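Local structure of oligopeptide-binding protein oppA (Lactococcus lactis, 3DRF) at residues Gln40-Met45 and Ala415-Ala420; Gln379-Ala384 and Trp433-Val438; Leu411-Arg416 and Thr424-Tyr429. The protein captures oligopeptides in a voluminous cavity that closes like a Venus fly-trap, and serves the OppABCDF ABC transporter in peptide uptake. All coordinates share one frame; numbering follows the deposited sequence.

Contact 1. Residues Gln40-Met45 and Ala415-Ala420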
loop_
_atom_site.group_PDB
_atom_site.type_symbol
_atom_site.label_atom_id
_atom_site.label_comp_id
_atom_site.label_asym_id
_atom_site.label_seq_id
_atom_site.Cartn_x
_atom_site.Cartn_y
_atom_site.Cartn_z
ATOM N N GLN A 40 3.890 -5.859 14.415
ATOM C CA GLN A 40 3.489 -4.800 15.322
ATOM C C GLN A 40 2.256 -4.057 14.786
ATOM O O GLN A 40 2.264 -3.468 13.752
ATOM C CB GLN A 40 4.649 -3.821 15.545
ATOM C CG GLN A 40 4.314 -2.797 16.669
ATOM C CD GLN A 40 5.468 -1.852 16.883
ATOM O OE1 GLN A 40 5.604 -0.869 16.204
ATOM N NE2 GLN A 40 6.310 -2.187 17.842
ATOM N N SER A 41 1.207 -4.162 15.578
ATOM C CA SER A 41 -0.050 -3.556 15.237
ATOM C C SER A 41 -0.869 -3.297 16.490
ATOM O O SER A 41 -1.049 -4.164 17.259
ATOM C CB SER A 41 -0.846 -4.503 14.304
ATOM O OG SER A 41 -2.116 -3.952 13.983
ATOM N N ASP A 42 -1.365 -2.090 16.617
ATOM C CA ASP A 42 -2.282 -1.739 17.695
ATOM C C ASP A 42 -3.765 -2.087 17.379
ATOM O O ASP A 42 -4.586 -2.091 18.238
ATOM C CB ASP A 42 -2.123 -0.242 18.077
ATOM C CG ASP A 42 -0.789 0.024 18.804
ATOM O OD1 ASP A 42 -0.429 -0.817 19.547
ATOM O OD2 ASP A 42 -0.131 0.989 18.517
ATOM N N SER A 43 -4.041 -2.376 16.127
ATOM C CA SER A 43 -5.370 -2.842 15.715
ATOM C C SER A 43 -5.417 -4.356 15.477
ATOM O O SER A 43 -4.453 -4.950 15.119
ATOM C CB SER A 43 -5.771 -2.167 14.396
ATOM O OG SER A 43 -6.020 -0.794 14.569
ATOM N N PRO A 44 -6.577 -4.954 15.634
ATOM C CA PRO A 44 -6.745 -6.373 15.326
ATOM C C PRO A 44 -6.387 -6.678 13.861
ATOM O O PRO A 44 -6.644 -5.922 12.955
ATOM C CB PRO A 44 -8.255 -6.615 15.573
ATOM C CG PRO A 44 -8.673 -5.551 16.459
ATOM C CD PRO A 44 -7.802 -4.351 16.165
ATOM N N MET A 45 -5.830 -7.862 13.671
ATOM C CA MET A 45 -5.585 -8.404 12.350
ATOM C C MET A 45 -6.912 -8.536 11.572
ATOM O O MET A 45 -7.898 -8.899 12.105
ATOM C CB MET A 45 -4.972 -9.802 12.593
ATOM C CG MET A 45 -4.626 -10.502 11.328
ATOM S SD MET A 45 -4.049 -12.186 11.599
ATOM C CE MET A 45 -5.592 -13.071 12.088
ATOM N N ALA A 415 -6.056 12.610 12.507
ATOM C CA ALA A 415 -4.796 11.993 12.865
ATOM C C ALA A 415 -5.074 10.580 13.393
ATOM O O ALA A 415 -6.086 10.291 13.990
ATOM C CB ALA A 415 -4.066 12.853 13.912
ATOM N N ARG A 416 -4.108 9.719 13.117
ATOM C CA ARG A 416 -4.202 8.296 13.434
ATOM C C ARG A 416 -3.450 7.893 14.715
ATOM O O ARG A 416 -2.500 8.498 15.097
ATOM C CB ARG A 416 -3.649 7.481 12.254
ATOM C CG ARG A 416 -4.313 7.813 10.894
ATOM C CD ARG A 416 -3.976 6.775 9.833
ATOM N NE ARG A 416 -2.570 6.743 9.573
ATOM C CZ ARG A 416 -2.022 5.950 8.688
ATOM N NH1 ARG A 416 -2.749 5.112 8.025
ATOM N NH2 ARG A 416 -0.739 5.941 8.549
ATOM N N VAL A 417 -3.936 6.820 15.327
ATOM C CA VAL A 417 -3.260 6.178 16.433
ATOM C C VAL A 417 -1.888 5.765 15.895
ATOM O O VAL A 417 -1.762 5.391 14.778
ATOM C CB VAL A 417 -4.094 4.920 16.871
ATOM C CG1 VAL A 417 -3.281 3.953 17.816
ATOM C CG2 VAL A 417 -5.359 5.406 17.594
ATOM N N GLY A 418 -0.874 5.866 16.749
ATOM C CA GLY A 418 0.441 5.312 16.466
ATOM C C GLY A 418 1.104 4.837 17.749
ATOM O O GLY A 418 0.507 4.253 18.602
ATOM N N ASP A 419 2.393 5.128 17.843
ATOM C CA ASP A 419 3.209 4.776 19.011
ATOM C C ASP A 419 2.987 5.777 20.134
ATOM O O ASP A 419 2.113 6.591 20.087
ATOM C CB ASP A 419 4.715 4.668 18.620
ATOM C CG ASP A 419 5.357 6.001 18.210
ATOM O OD1 ASP A 419 4.806 7.041 18.431
ATOM O OD2 ASP A 419 6.457 5.954 17.638
ATOM N N ALA A 420 3.790 5.639 21.183
ATOM C CA ALA A 420 3.606 6.473 22.370
ATOM C C ALA A 420 3.782 7.983 22.122
ATOM O O ALA A 420 3.392 8.741 22.892
ATOM C CB ALA A 420 4.556 6.014 23.497
#
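Asp42 lays its side chain against the Val417 side chain and the Gly418 carbonyl, and this small overlap makes up the meeting of Gln40-Met45 with Ala415-Ala420. Its CB lies 4.4 Å from Val417 CG1, a loose apolar touch. The carboxylate reaches further along the loop, where OD2 comes within 3.3 Å of Gly418 O. Both oxygens are acceptors, so no bond joins them; OD2 is instead hydrogen-bonded to the hydroxyl of Thr260, which probably eases the closeness of two acceptors. With chi1 at -71° the carboxyl carbon stands anti to the carbonyl carbon, and from there OD2 reaches the Gly418 carbonyl.

The two loops come from different sheets: one follows strand 34-40 of a five-stranded mixed sheet, the other strand 407-414 of the eight-stranded one. Such a meeting at the surface is consistent with the closed state of a two-lobed binding protein, and neighbouring Arg416 makes a weak hydrogen bond to the backbone of the bound peptide. The loop that carries Asp42 is held by a bond of its own, Ser41 OG to Ser43 O over 2.8 Å, in the carbonyl plane and on a lone pair, and from outside by Glu449, hydrogen-bonded to Ser43 OG.

Contact 2. Residues Gln379-Ala384 and Trp433-Val438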
loop_
_atom_site.group_PDB
_atom_site.type_symbol
_atom_site.label_atom_id
_atom_site.label_comp_id
_atom_site.label_asym_id
_atom_site.label_seq_id
_atom_site.Cartn_x
_atom_site.Cartn_y
_atom_site.Cartn_z
ATOM N N GLN A 379 10.732 23.476 7.007
ATOM C CA GLN A 379 9.688 24.343 7.548
ATOM C C GLN A 379 9.911 25.783 7.037
ATOM O O GLN A 379 11.015 26.227 6.992
ATOM C CB GLN A 379 9.691 24.323 9.087
ATOM C CG GLN A 379 8.476 25.112 9.659
ATOM C CD GLN A 379 8.433 25.101 11.199
ATOM O OE1 GLN A 379 7.404 25.017 11.787
ATOM N NE2 GLN A 379 9.565 25.231 11.796
ATOM N N ASP A 380 8.844 26.440 6.629
ATOM C CA ASP A 380 8.922 27.863 6.219
ATOM C C ASP A 380 7.643 28.574 6.677
ATOM O O ASP A 380 6.739 28.805 5.936
ATOM C CB ASP A 380 9.183 27.991 4.712
ATOM C CG ASP A 380 9.645 29.382 4.321
ATOM O OD1 ASP A 380 9.447 30.280 5.099
ATOM O OD2 ASP A 380 10.208 29.462 3.252
ATOM N N LEU A 381 7.646 28.976 7.930
ATOM C CA LEU A 381 6.504 29.674 8.526
ATOM C C LEU A 381 6.283 31.059 7.886
ATOM O O LEU A 381 5.216 31.457 7.675
ATOM C CB LEU A 381 6.679 29.832 10.057
ATOM C CG LEU A 381 6.604 28.493 10.811
ATOM C CD1 LEU A 381 7.136 28.747 12.242
ATOM C CD2 LEU A 381 5.166 28.023 10.908
ATOM N N ASP A 382 7.365 31.739 7.537
ATOM C CA ASP A 382 7.225 33.039 6.897
ATOM C C ASP A 382 6.521 32.916 5.531
ATOM O O ASP A 382 5.674 33.681 5.211
ATOM C CB ASP A 382 8.592 33.756 6.700
ATOM C CG ASP A 382 9.269 34.166 8.001
ATOM O OD1 ASP A 382 8.672 34.090 9.028
ATOM O OD2 ASP A 382 10.414 34.500 7.896
ATOM N N LYS A 383 6.934 31.932 4.735
ATOM C CA LYS A 383 6.273 31.699 3.429
ATOM C C LYS A 383 4.796 31.323 3.573
ATOM O O LYS A 383 3.992 31.780 2.869
ATOM C CB LYS A 383 7.037 30.623 2.628
ATOM C CG LYS A 383 6.451 30.356 1.245
ATOM C CD LYS A 383 7.421 29.516 0.396
ATOM C CE LYS A 383 6.887 29.445 -1.008
ATOM N NZ LYS A 383 7.727 28.697 -1.975
ATOM N N ALA A 384 4.504 30.462 4.537
ATOM C CA ALA A 384 3.138 30.079 4.817
ATOM C C ALA A 384 2.261 31.273 5.150
ATOM O O ALA A 384 1.248 31.435 4.582
ATOM C CB ALA A 384 3.119 29.064 5.969
ATOM N N TRP A 433 0.364 24.921 13.037
ATOM C CA TRP A 433 -0.716 25.509 12.276
ATOM C C TRP A 433 -1.323 26.756 12.979
ATOM O O TRP A 433 -1.662 27.688 12.341
ATOM C CB TRP A 433 -1.741 24.384 11.972
ATOM C CG TRP A 433 -1.177 23.416 10.907
ATOM C CD1 TRP A 433 -0.358 23.733 9.917
ATOM C CD2 TRP A 433 -1.361 22.003 10.843
ATOM N NE1 TRP A 433 -0.027 22.633 9.175
ATOM C CE2 TRP A 433 -0.638 21.548 9.727
ATOM C CE3 TRP A 433 -2.095 21.092 11.587
ATOM C CZ2 TRP A 433 -0.618 20.203 9.332
ATOM C CZ3 TRP A 433 -2.069 19.716 11.208
ATOM C CH2 TRP A 433 -1.315 19.290 10.100
ATOM N N LYS A 434 -1.375 26.709 14.296
ATOM C CA LYS A 434 -1.788 27.897 15.062
ATOM C C LYS A 434 -0.832 29.084 14.791
ATOM O O LYS A 434 -1.284 30.191 14.691
ATOM C CB LYS A 434 -1.880 27.539 16.538
ATOM C CG LYS A 434 -2.317 28.736 17.430
ATOM C CD LYS A 434 -2.527 28.263 18.862
ATOM C CE LYS A 434 -3.090 29.389 19.792
ATOM N NZ LYS A 434 -2.990 28.965 21.227
ATOM N N LYS A 435 0.462 28.820 14.668
ATOM C CA LYS A 435 1.432 29.880 14.315
ATOM C C LYS A 435 1.102 30.576 13.004
ATOM O O LYS A 435 1.452 31.720 12.835
ATOM C CB LYS A 435 2.884 29.367 14.241
ATOM C CG LYS A 435 3.445 28.752 15.542
ATOM C CD LYS A 435 4.841 28.126 15.272
ATOM C CE LYS A 435 5.400 27.455 16.488
ATOM N NZ LYS A 435 6.707 26.934 16.183
ATOM N N ILE A 436 0.450 29.893 12.081
ATOM C CA ILE A 436 0.057 30.533 10.792
ATOM C C ILE A 436 -1.426 30.897 10.711
ATOM O O ILE A 436 -1.912 31.189 9.693
ATOM C CB ILE A 436 0.468 29.703 9.532
ATOM C CG1 ILE A 436 -0.260 28.338 9.525
ATOM C CG2 ILE A 436 2.068 29.526 9.463
ATOM C CD1 ILE A 436 -0.247 27.619 8.163
ATOM N N GLY A 437 -2.102 30.867 11.839
ATOM C CA GLY A 437 -3.486 31.302 11.950
ATOM C C GLY A 437 -4.538 30.339 11.402
ATOM O O GLY A 437 -5.594 30.716 11.060
ATOM N N VAL A 438 -4.184 29.069 11.444
ATOM C CA VAL A 438 -5.101 27.991 11.052
ATOM C C VAL A 438 -5.482 27.200 12.303
ATOM O O VAL A 438 -4.642 26.702 13.006
ATOM C CB VAL A 438 -4.429 27.068 10.014
ATOM C CG1 VAL A 438 -5.422 25.923 9.608
ATOM C CG2 VAL A 438 -4.018 27.914 8.789
#
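Leu381 and Ile436 meet with their side chains crossed at about a right angle, and the fork of the leucine divides its two methyls between neighbouring residues. CD2 packs on Ile436 CG2 at 3.7 Å. CD1 lies 3.9 Å from Lys435 CD, midway along an extended lysine chain that passes the leucine at a slant and carries its ammonium on to Gln432. The same Ile436 CG2 also receives Ala384 CB, again at 3.7 Å, so one methyl is shared by residues a helical turn apart, Leu381 and Ala384. Ile436 holds CG1 between its backbone N and carbonyl carbon (chi1 63°), which leaves CG2 beside the N and facing the partner helix.

This is a packing of helix ends, the start of helix 381-390 against the finish of helix 422-435. Asp380 is the N-cap of the first: its OD1 accepts from Lys383 N at 3.0 Å, met from above the carboxylate plane. The second ends in a Schellman motif with Gly437, at positive phi, as C-prime residue: Val438 N bonds to Trp433 O and Gly437 N to Lys434 O. Ile436 N also reaches Trp433 O, from the opposite face of its plane to Val438 N. Helix 330-339 adjoins the apolar cluster, with Ala339 touching both Leu381 and Ile436 and Ala335 touching Ala384.

Contact 3. Residues Leu411-Arg416 and Thr424-Tyr429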
loop_
_atom_site.group_PDB
_atom_site.type_symbol
_atom_site.label_atom_id
_atom_site.label_comp_id
_atom_site.label_asym_id
_atom_site.label_seq_id
_atom_site.Cartn_x
_atom_site.Cartn_y
_atom_site.Cartn_z
ATOM N N LEU A 411 -10.204 23.700 10.512
ATOM C CA LEU A 411 -10.159 22.386 9.823
ATOM C C LEU A 411 -10.089 21.245 10.833
ATOM O O LEU A 411 -9.566 21.365 11.892
ATOM C CB LEU A 411 -8.936 22.299 8.869
ATOM C CG LEU A 411 -8.878 23.448 7.830
ATOM C CD1 LEU A 411 -7.505 23.486 7.116
ATOM C CD2 LEU A 411 -9.948 23.285 6.807
ATOM N N VAL A 412 -10.591 20.114 10.376
ATOM C CA VAL A 412 -10.551 18.877 11.151
ATOM C C VAL A 412 -9.424 17.974 10.649
ATOM O O VAL A 412 -9.374 17.640 9.504
ATOM C CB VAL A 412 -11.915 18.121 11.032
ATOM C CG1 VAL A 412 -11.798 16.734 11.670
ATOM C CG2 VAL A 412 -13.080 18.946 11.652
ATOM N N TYR A 413 -8.601 17.548 11.584
ATOM C CA TYR A 413 -7.440 16.688 11.306
ATOM C C TYR A 413 -7.716 15.287 11.838
ATOM O O TYR A 413 -7.726 15.061 13.031
ATOM C CB TYR A 413 -6.250 17.252 12.040
ATOM C CG TYR A 413 -4.872 16.527 11.937
ATOM C CD1 TYR A 413 -4.544 15.636 10.896
ATOM C CD2 TYR A 413 -3.876 16.784 12.889
ATOM C CE1 TYR A 413 -3.283 15.042 10.848
ATOM C CE2 TYR A 413 -2.667 16.224 12.831
ATOM C CZ TYR A 413 -2.376 15.338 11.801
ATOM O OH TYR A 413 -1.154 14.749 11.705
ATOM N N ALA A 414 -7.951 14.368 10.916
ATOM C CA ALA A 414 -8.145 12.941 11.259
ATOM C C ALA A 414 -6.765 12.231 11.466
ATOM O O ALA A 414 -6.342 11.430 10.675
ATOM C CB ALA A 414 -8.979 12.213 10.163
ATOM N N ALA A 415 -6.056 12.610 12.507
ATOM C CA ALA A 415 -4.796 11.993 12.865
ATOM C C ALA A 415 -5.074 10.580 13.393
ATOM O O ALA A 415 -6.086 10.291 13.990
ATOM C CB ALA A 415 -4.066 12.853 13.912
ATOM N N ARG A 416 -4.108 9.719 13.117
ATOM C CA ARG A 416 -4.202 8.296 13.434
ATOM C C ARG A 416 -3.450 7.893 14.715
ATOM O O ARG A 416 -2.500 8.498 15.097
ATOM C CB ARG A 416 -3.649 7.481 12.254
ATOM C CG ARG A 416 -4.313 7.813 10.894
ATOM C CD ARG A 416 -3.976 6.775 9.833
ATOM N NE ARG A 416 -2.570 6.743 9.573
ATOM C CZ ARG A 416 -2.022 5.950 8.688
ATOM N NH1 ARG A 416 -2.749 5.112 8.025
ATOM N NH2 ARG A 416 -0.739 5.941 8.549
ATOM N N THR A 424 1.595 13.455 20.918
ATOM C CA THR A 424 2.551 14.557 21.015
ATOM C C THR A 424 2.830 15.152 19.619
ATOM O O THR A 424 2.802 16.321 19.411
ATOM C CB THR A 424 3.872 14.068 21.670
ATOM O OG1 THR A 424 3.587 13.685 23.022
ATOM C CG2 THR A 424 4.908 15.182 21.711
ATOM N N ILE A 425 3.069 14.287 18.658
ATOM C CA ILE A 425 3.419 14.721 17.301
ATOM C C ILE A 425 2.225 15.414 16.643
ATOM O O ILE A 425 2.404 16.461 16.106
ATOM C CB ILE A 425 3.932 13.525 16.445
ATOM C CG1 ILE A 425 5.296 13.096 16.974
ATOM C CG2 ILE A 425 4.002 13.929 14.977
ATOM C CD1 ILE A 425 5.720 11.723 16.448
ATOM N N ALA A 426 1.036 14.842 16.751
ATOM C CA ALA A 426 -0.157 15.487 16.180
ATOM C C ALA A 426 -0.422 16.868 16.809
ATOM O O ALA A 426 -0.694 17.788 16.135
ATOM C CB ALA A 426 -1.371 14.554 16.336
ATOM N N GLN A 427 -0.312 16.981 18.131
ATOM C CA GLN A 427 -0.480 18.273 18.810
ATOM C C GLN A 427 0.613 19.268 18.392
ATOM O O GLN A 427 0.351 20.423 18.227
ATOM C CB GLN A 427 -0.482 18.063 20.328
ATOM C CG GLN A 427 -1.700 17.412 20.870
ATOM C CD GLN A 427 -2.980 18.125 20.550
ATOM O OE1 GLN A 427 -3.036 19.310 20.353
ATOM N NE2 GLN A 427 -4.016 17.372 20.617
ATOM N N ASN A 428 1.820 18.761 18.206
ATOM C CA ASN A 428 2.922 19.564 17.658
ATOM C C ASN A 428 2.575 20.215 16.277
ATOM O O ASN A 428 2.794 21.382 16.105
ATOM C CB ASN A 428 4.211 18.743 17.559
ATOM C CG ASN A 428 5.209 19.305 16.575
ATOM O OD1 ASN A 428 5.996 20.156 16.894
ATOM N ND2 ASN A 428 5.166 18.813 15.374
ATOM N N TYR A 429 1.954 19.447 15.369
ATOM C CA TYR A 429 1.498 20.023 14.088
ATOM C C TYR A 429 0.356 21.037 14.287
ATOM O O TYR A 429 0.363 22.043 13.656
ATOM C CB TYR A 429 1.149 18.923 13.066
ATOM C CG TYR A 429 2.376 18.109 12.602
ATOM C CD1 TYR A 429 3.612 18.711 12.295
ATOM C CD2 TYR A 429 2.281 16.712 12.510
ATOM C CE1 TYR A 429 4.715 17.933 11.864
ATOM C CE2 TYR A 429 3.359 15.950 12.082
ATOM C CZ TYR A 429 4.555 16.562 11.761
ATOM O OH TYR A 429 5.652 15.862 11.352
#
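Ala426 sets its methyl in the corner formed by Tyr413 and Ala415, the more closely packed part of this contact and the one with the larger overlap. Ala426 CB sits 4.0 Å from Ala415 CB and 4.1 Å from Tyr413 CE2, approaching the ring obliquely. The tyrosine ring has a second alanine much more squarely placed: Ala415 CB, from its own segment, lies 3.6 Å above the ring plane and over its centre. Between the two residues Ala414 forms the centre of an inverse gamma turn, with a weak bond from Ala415 N to Tyr413 O. Tyr413 extends toward the helix because CG is anti to the backbone N (chi1 179°).

The packing is thinner one helical turn on, where the two tyrosine side chains cross at a slant and meet through a single close approach, Tyr413 OH to Tyr429 CD2 at 4.0 Å. That buried hydroxyl is satisfied by Asp470 through a hydrogen bond. Gln427 starts away from the 411-416 segment and is, like Thr424, exposed to solvent.

Strand 407-414, helix 422-435 and the parallel strand 439-442 form a beta-alpha-beta unit, and the contact seats its helix on its first strand. Leu442 of the second strand touches Tyr413, Ala415 and Gln427, while Trp433 meets the Tyr413 ring edge-to-face. Helix 342-349 covers Tyr429 through Val342 and Val345, and Arg340 makes a cation-pi interaction with it.

Helix 422-435 and its flanking loops tie the three sites together. Contact 1 uses the loop leading into it, contact 3 its N-terminal half and contact 2 its C-terminal end. The centre of contact 3 lies about 15 Å from the centres of both others, which are themselves about 29 Å apart. Contacts 1 and 3 share Ala415 and Arg416, whereas contacts 2 and 3 touch, as where Val438 CG1 meets Leu411 CD1 at 4.1 Å. Along the chain, contact 3 is nested between the segments of contact 2, and residues 40-45 come from far upstream. The beta-alpha-beta unit thus has the peptide near the loop after its first strand, and the start of helix 381-390 packs against the far end of its helix.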